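Local coordinates for protein transcriptional regulator (NtrC family) (Aquifex aeolicus, PDB 3DZD) that probably activates sigma54-dependent transcription as an NtrC-type response regulator, coupling ATP hydrolysis by its AAA+ domain to remodelling of the polymerase, at residues F283-D286 / L287-L291. Sequence-based numbering, arbitrary orientation.
Sequences FRED and LYYRL
Phe-283, just before helix 285-291, packs back along it against Leu-287 and Leu-291; this short helix of the AAA+ (P-loop NTPase) domain runs on toward edge strand 294-297 of the parallel sheet. With CG anti to the backbone N (chi1 -160°), the Phe-283 ring reaches forward along the helix: its CZ lies 3.4 Å from Leu-287 CD2 and 4.2 Å from Leu-291 CD1. Leu-291 CD1 and the CA of Tyr-288 both come to the rim of this ring, near its plane, whereas Leu-287 approaches obliquely. Val-231 touches both Phe-283 and Leu-291, extending this buried apolar patch, and Leu-291 continues it onto strand 265-270.

Arg-284 occupies the N-cap position, and its carbonyl O accepts the first i to i+4 bond, from Tyr-288 N at 3.2 Å. Its side chain bends at chi3 and turns a guanidinium side-on to Asp-286: NE points to OD1 and NH2 to OD2, each at 3.3 Å, the latter nearly straight (178°). Both carboxylate oxygens use syn lone pairs, and the acceptors lie in or close to the guanidinium plane, which should restrain the rotation of both flat groups in this two-pronged salt bridge. Helix 236-248 packs against the pair through Ala-240 and Leu-243.

On another side, Glu-285 lays its CG 3.7 Å from Tyr-289 CE2, its carboxylate plane turned 56° from the ring. The rings of Tyr-288 and Tyr-289 also meet, Tyr-288 CD2 sitting 3.6 Å above the centre of the Tyr-289 ring.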
loop_
_atom_site.group_PDB
_atom_site.type_symbol
_atom_site.label_atom_id
_atom_site.label_comp_id
_atom_site.label_asym_id
_atom_site.label_seq_id
_atom_site.Cartn_x
_atom_site.Cartn_y
_atom_site.Cartn_z
ATOM N N PHE A 283 29.332 -18.457 4.544
ATOM C CA PHE A 283 27.889 -18.619 4.650
ATOM C C PHE A 283 27.548 -19.913 5.376
ATOM O O PHE A 283 28.078 -20.976 5.046
ATOM C CB PHE A 283 27.243 -18.603 3.262
ATOM C CG PHE A 283 25.781 -18.292 3.286
ATOM C CD1 PHE A 283 25.337 -16.979 3.225
ATOM C CD2 PHE A 283 24.847 -19.307 3.390
ATOM C CE1 PHE A 283 23.980 -16.685 3.253
ATOM C CE2 PHE A 283 23.490 -19.019 3.420
ATOM C CZ PHE A 283 23.058 -17.710 3.349
ATOM N N ARG A 284 26.666 -19.812 6.365
ATOM C CA ARG A 284 26.278 -20.964 7.171
ATOM C C ARG A 284 25.643 -22.049 6.323
ATOM O O ARG A 284 24.800 -21.783 5.471
ATOM C CB ARG A 284 25.305 -20.559 8.276
ATOM C CG ARG A 284 25.755 -19.378 9.115
ATOM C CD ARG A 284 24.760 -19.161 10.235
ATOM N NE ARG A 284 24.557 -20.395 10.988
ATOM C CZ ARG A 284 25.039 -20.605 12.207
ATOM N NH1 ARG A 284 25.741 -19.651 12.812
ATOM N NH2 ARG A 284 24.816 -21.757 12.825
ATOM N N GLU A 285 26.045 -23.281 6.586
ATOM C CA GLU A 285 25.599 -24.427 5.815
ATOM C C GLU A 285 24.153 -24.791 6.150
ATOM O O GLU A 285 23.364 -25.127 5.263
ATOM C CB GLU A 285 26.525 -25.614 6.088
ATOM C CG GLU A 285 26.277 -26.837 5.234
ATOM C CD GLU A 285 27.108 -28.029 5.682
ATOM O OE1 GLU A 285 27.936 -27.868 6.604
ATOM O OE2 GLU A 285 26.932 -29.126 5.113
ATOM N N ASP A 286 23.812 -24.730 7.434
ATOM C CA ASP A 286 22.481 -25.116 7.884
ATOM C C ASP A 286 21.443 -24.109 7.410
ATOM O O ASP A 286 20.312 -24.471 7.112
ATOM C CB ASP A 286 22.439 -25.278 9.409
ATOM C CG ASP A 286 23.009 -24.070 10.159
ATOM O OD1 ASP A 286 23.357 -23.052 9.521
ATOM O OD2 ASP A 286 23.111 -24.144 11.403
ATOM N N LEU A 287 21.848 -22.845 7.328
ATOM C CA LEU A 287 20.975 -21.774 6.886
ATOM C C LEU A 287 20.713 -21.909 5.398
ATOM O O LEU A 287 19.618 -21.625 4.918
ATOM C CB LEU A 287 21.625 -20.417 7.168
ATOM C CG LEU A 287 20.987 -19.216 6.472
ATOM C CD1 LEU A 287 19.630 -18.927 7.077
ATOM C CD2 LEU A 287 21.879 -17.994 6.566
ATOM N N TYR A 288 21.740 -22.324 4.664
ATOM C CA TYR A 288 21.627 -22.477 3.229
ATOM C C TYR A 288 20.551 -23.497 2.910
ATOM O O TYR A 288 19.627 -23.217 2.147
ATOM C CB TYR A 288 22.955 -22.921 2.619
ATOM C CG TYR A 288 22.825 -23.413 1.199
ATOM C CD1 TYR A 288 22.678 -22.527 0.147
ATOM C CD2 TYR A 288 22.838 -24.768 0.911
ATOM C CE1 TYR A 288 22.562 -22.973 -1.155
ATOM C CE2 TYR A 288 22.720 -25.228 -0.391
ATOM C CZ TYR A 288 22.578 -24.326 -1.418
ATOM O OH TYR A 288 22.451 -24.780 -2.716
ATOM N N TYR A 289 20.666 -24.682 3.499
ATOM C CA TYR A 289 19.678 -25.728 3.260
ATOM C C TYR A 289 18.279 -25.334 3.743
ATOM O O TYR A 289 17.284 -25.756 3.162
ATOM C CB TYR A 289 20.145 -27.072 3.831
ATOM C CG TYR A 289 21.332 -27.613 3.059
ATOM C CD1 TYR A 289 21.198 -27.995 1.730
ATOM C CD2 TYR A 289 22.591 -27.700 3.640
ATOM C CE1 TYR A 289 22.277 -28.468 1.005
ATOM C CE2 TYR A 289 23.682 -28.177 2.919
ATOM C CZ TYR A 289 23.515 -28.562 1.602
ATOM O OH TYR A 289 24.584 -29.040 0.871
ATOM N N ARG A 290 18.206 -24.506 4.780
ATOM C CA ARG A 290 16.926 -23.984 5.239
ATOM C C ARG A 290 16.277 -23.115 4.165
ATOM O O ARG A 290 15.064 -23.179 3.967
ATOM C CB ARG A 290 17.099 -23.156 6.509
ATOM C CG ARG A 290 17.287 -23.972 7.763
ATOM C CD ARG A 290 16.026 -24.005 8.596
ATOM N NE ARG A 290 16.140 -24.937 9.713
ATOM C CZ ARG A 290 15.110 -25.324 10.457
ATOM N NH1 ARG A 290 13.892 -24.856 10.199
ATOM N NH2 ARG A 290 15.297 -26.181 11.450
ATOM N N LEU A 291 17.092 -22.314 3.475
ATOM C CA LEU A 291 16.599 -21.301 2.545
ATOM C C LEU A 291 16.353 -21.822 1.141
ATOM O O LEU A 291 15.778 -21.116 0.311
ATOM C CB LEU A 291 17.604 -20.164 2.436
ATOM C CG LEU A 291 17.743 -19.215 3.616
ATOM C CD1 LEU A 291 18.911 -18.276 3.379
ATOM C CD2 LEU A 291 16.462 -18.439 3.797
#